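Local coordinates for histidine triad (HIT) protein (Clostridium difficile, PDB 4EGU) that binds guanosine-5'-monophosphate and zinc and, as a member of the histidine triad family, probably acts on nucleotide phosphates through a histidine intermediate, at residues G83-N89 against L101-A107. Numbering follows the deposited sequence.
Sequences GFRVINN and LHYHILA. With K (potassium ion), chain E; 5GP (guanosine-5'-monophosphate), chain C.
The axes of antiparallel strands 84-89 and 103-107 approach to 4.6 Å, their N-to-C directions 155° apart. Arg-85 with Leu-106 and Ile-87 with His-104 are hydrogen-bonded pairs, N to O 2.9 Å both ways, except 3.0 Å from Ile-87 N to His-104 O. Val-86 and Ile-105 form the non-hydrogen-bonded pair between. Asn-88 lies opposite Tyr-103 (CA to CA 5.0 Å), its CB over the ring; then the backbones part. Asn-88 ND2 (chi1 t) donates to His-102 O (2.9 Å). Water 2 accepts from Asn-89 N and donates to His-102 O (both 2.8 Å). Water 1 donates to Asn-88 OD1 (2.8 Å); both waters bind the potassium ion. Nucleotide O3P accepts from His-102 NE2 (chi1 p, 2.6 Å), His-104 NE2 (chi1 m, 3.0 Å) and Asn-89 ND2 (3.0 Å). His-102 ND1 is hydrogen-bonded to His-100 O, and His-104 ND1 to His-40 NE2. Asn-89 OD1 accepts from second-subunit Arg-85 NE, where strand 84-89 continues the sheet. This is the histidine-triad (HIT) phosphate site, with His-102 the predicted nucleophile.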
loop_
_atom_site.group_PDB
_atom_site.type_symbol
_atom_site.label_atom_id
_atom_site.label_comp_id
_atom_site.label_asym_id
_atom_site.label_seq_id
_atom_site.Cartn_x
_atom_site.Cartn_y
_atom_site.Cartn_z
ATOM N N GLY A 83 13.495 -4.315 -6.194
ATOM C CA GLY A 83 12.347 -3.436 -6.046
ATOM C C GLY A 83 11.029 -4.199 -6.131
ATOM O O GLY A 83 10.951 -5.345 -6.579
ATOM N N PHE A 84 9.960 -3.525 -5.715
ATOM C CA PHE A 84 8.652 -4.158 -5.670
ATOM C C PHE A 84 7.587 -3.079 -5.505
ATOM O O PHE A 84 7.904 -1.941 -5.188
ATOM C CB PHE A 84 8.569 -5.214 -4.544
ATOM C CG PHE A 84 8.858 -4.707 -3.159
ATOM C CD1 PHE A 84 10.153 -4.634 -2.673
ATOM C CD2 PHE A 84 7.817 -4.350 -2.316
ATOM C CE1 PHE A 84 10.410 -4.218 -1.385
ATOM C CE2 PHE A 84 8.065 -3.930 -1.020
ATOM C CZ PHE A 84 9.363 -3.863 -0.552
ATOM N N ARG A 85 6.335 -3.465 -5.702
ATOM C CA ARG A 85 5.207 -2.565 -5.516
ATOM C C ARG A 85 4.204 -3.231 -4.577
ATOM O O ARG A 85 3.984 -4.446 -4.636
ATOM C CB ARG A 85 4.547 -2.262 -6.875
ATOM C CG ARG A 85 3.465 -1.202 -6.819
ATOM C CD ARG A 85 2.970 -0.848 -8.208
ATOM N NE ARG A 85 4.040 -0.256 -8.987
ATOM C CZ ARG A 85 4.116 -0.265 -10.315
ATOM N NH1 ARG A 85 3.154 -0.814 -11.040
ATOM N NH2 ARG A 85 5.180 0.224 -10.895
ATOM N N VAL A 86 3.619 -2.397 -3.721
ATOM C CA VAL A 86 2.594 -2.824 -2.766
ATOM C C VAL A 86 1.292 -2.098 -3.131
ATOM O O VAL A 86 1.289 -0.884 -3.286
ATOM C CB VAL A 86 3.017 -2.471 -1.347
ATOM C CG1 VAL A 86 1.926 -2.813 -0.335
ATOM C CG2 VAL A 86 4.337 -3.138 -0.986
ATOM N N ILE A 87 0.202 -2.846 -3.260
ATOM C CA ILE A 87 -1.083 -2.292 -3.664
ATOM C C ILE A 87 -2.191 -2.790 -2.731
ATOM O O ILE A 87 -2.313 -3.991 -2.465
ATOM C CB ILE A 87 -1.443 -2.660 -5.115
ATOM C CG1 ILE A 87 -0.303 -2.323 -6.082
ATOM C CG2 ILE A 87 -2.737 -1.929 -5.513
ATOM C CD1 ILE A 87 0.508 -3.529 -6.465
ATOM N N ASN A 88 -3.030 -1.852 -2.287
ATOM C CA ASN A 88 -4.312 -2.180 -1.676
ATOM C C ASN A 88 -5.423 -1.563 -2.518
ATOM O O ASN A 88 -5.377 -0.374 -2.840
ATOM C CB ASN A 88 -4.427 -1.666 -0.233
ATOM C CG ASN A 88 -5.769 -2.030 0.373
ATOM O OD1 ASN A 88 -6.704 -1.232 0.370
ATOM N ND2 ASN A 88 -5.882 -3.238 0.865
ATOM N N ASN A 89 -6.410 -2.376 -2.842
ATOM C CA ASN A 89 -7.602 -1.955 -3.557
ATOM C C ASN A 89 -8.770 -1.912 -2.577
ATOM O O ASN A 89 -9.107 -2.920 -1.963
ATOM C CB ASN A 89 -7.910 -2.973 -4.658
ATOM C CG ASN A 89 -6.842 -3.045 -5.718
ATOM O OD1 ASN A 89 -6.156 -2.070 -6.012
ATOM N ND2 ASN A 89 -6.676 -4.220 -6.294
ATOM N N LEU A 101 -9.529 -7.862 3.584
ATOM C CA LEU A 101 -8.307 -7.059 3.514
ATOM C C LEU A 101 -7.142 -7.860 2.961
ATOM O O LEU A 101 -6.771 -8.921 3.479
ATOM C CB LEU A 101 -7.894 -6.530 4.884
ATOM C CG LEU A 101 -6.753 -5.505 4.861
ATOM C CD1 LEU A 101 -7.246 -4.146 4.339
ATOM C CD2 LEU A 101 -6.122 -5.384 6.208
ATOM N N HIS A 102 -6.488 -7.312 1.958
ATOM C CA HIS A 102 -5.315 -7.946 1.378
ATOM C C HIS A 102 -4.441 -6.913 0.722
ATOM O O HIS A 102 -4.930 -5.926 0.178
ATOM C CB HIS A 102 -5.746 -9.015 0.307
ATOM C CG HIS A 102 -6.563 -8.468 -0.830
ATOM N ND1 HIS A 102 -7.920 -8.332 -0.720
ATOM C CD2 HIS A 102 -6.243 -8.047 -2.083
ATOM C CE1 HIS A 102 -8.413 -7.835 -1.846
ATOM N NE2 HIS A 102 -7.416 -7.663 -2.693
ATOM N N TYR A 103 -3.149 -7.184 0.731
ATOM C CA TYR A 103 -2.175 -6.401 0.015
ATOM C C TYR A 103 -1.546 -7.264 -1.057
ATOM O O TYR A 103 -1.176 -8.401 -0.813
ATOM C CB TYR A 103 -1.091 -5.861 0.970
ATOM C CG TYR A 103 -1.600 -4.702 1.782
ATOM C CD1 TYR A 103 -2.522 -4.858 2.797
ATOM C CD2 TYR A 103 -1.219 -3.411 1.463
ATOM C CE1 TYR A 103 -3.019 -3.744 3.493
ATOM C CE2 TYR A 103 -1.702 -2.297 2.155
ATOM C CZ TYR A 103 -2.600 -2.477 3.158
ATOM O OH TYR A 103 -3.119 -1.404 3.829
ATOM N N HIS A 104 -1.412 -6.695 -2.244
ATOM C CA HIS A 104 -0.663 -7.309 -3.330
ATOM C C HIS A 104 0.789 -6.865 -3.260
ATOM O O HIS A 104 1.059 -5.669 -3.131
ATOM C CB HIS A 104 -1.197 -6.845 -4.684
ATOM C CG HIS A 104 -2.622 -7.166 -4.970
ATOM N ND1 HIS A 104 -2.979 -8.225 -5.775
ATOM C CD2 HIS A 104 -3.766 -6.495 -4.652
ATOM C CE1 HIS A 104 -4.297 -8.226 -5.881
ATOM N NE2 HIS A 104 -4.797 -7.188 -5.221
ATOM N N ILE A 105 1.707 -7.824 -3.418
ATOM C CA ILE A 105 3.110 -7.533 -3.678
ATOM C C ILE A 105 3.396 -7.970 -5.110
ATOM O O ILE A 105 3.164 -9.127 -5.457
ATOM C CB ILE A 105 4.082 -8.316 -2.774
ATOM C CG1 ILE A 105 3.718 -8.317 -1.292
ATOM C CG2 ILE A 105 5.500 -7.777 -2.972
ATOM C CD1 ILE A 105 4.587 -9.308 -0.488
ATOM N N LEU A 106 3.909 -7.039 -5.917
ATOM C CA LEU A 106 4.375 -7.345 -7.277
ATOM C C LEU A 106 5.877 -7.160 -7.318
ATOM O O LEU A 106 6.384 -6.123 -6.891
ATOM C CB LEU A 106 3.745 -6.417 -8.306
ATOM C CG LEU A 106 2.212 -6.427 -8.348
ATOM C CD1 LEU A 106 1.733 -5.495 -9.463
ATOM C CD2 LEU A 106 1.598 -7.787 -8.508
ATOM N N ALA A 107 6.618 -8.123 -7.871
ATOM C CA ALA A 107 8.078 -8.000 -7.930
ATOM C C ALA A 107 8.644 -8.957 -8.975
ATOM O O ALA A 107 7.931 -9.778 -9.544
ATOM C CB ALA A 107 8.712 -8.284 -6.575
HETATM K K K E . -8.635 -5.228 0.604
HETATM P P 5GP C . -8.542 -7.786 -5.813
HETATM O O1P 5GP C . -8.753 -7.443 -7.271
HETATM O O2P 5GP C . -9.786 -8.089 -5.024
HETATM O O3P 5GP C . -7.755 -6.738 -5.149
HETATM O "O5'" 5GP C . -7.546 -8.997 -5.740
HETATM C "C5'" 5GP C . -8.023 -10.301 -5.504
HETATM C "C4'" 5GP C . -7.046 -11.291 -6.023
HETATM O "O4'" 5GP C . -7.405 -12.587 -5.536
HETATM C "C3'" 5GP C . -6.998 -11.394 -7.549
HETATM O "O3'" 5GP C . -5.726 -10.952 -8.029
HETATM C "C2'" 5GP C . -7.195 -12.905 -7.825
HETATM O "O2'" 5GP C . -6.366 -13.450 -8.833
HETATM C "C1'" 5GP C . -6.946 -13.538 -6.448
HETATM N N9 5GP C . -7.684 -14.768 -6.202
HETATM C C8 5GP C . -9.016 -14.905 -6.345
HETATM N N7 5GP C . -9.391 -16.150 -5.992
HETATM C C5 5GP C . -8.273 -16.798 -5.603
HETATM C C6 5GP C . -8.053 -18.089 -5.148
HETATM O O6 5GP C . -8.970 -18.955 -5.018
HETATM N N1 5GP C . -6.777 -18.373 -4.839
HETATM C C2 5GP C . -5.754 -17.488 -4.960
HETATM N N2 5GP C . -4.526 -17.911 -4.622
HETATM N N3 5GP C . -5.918 -16.234 -5.409
HETATM C C4 5GP C . -7.193 -15.910 -5.723
HETATM O O HOH W 1 -9.163 -2.200 1.135
HETATM O O HOH W 2 -6.640 -4.969 -1.887
#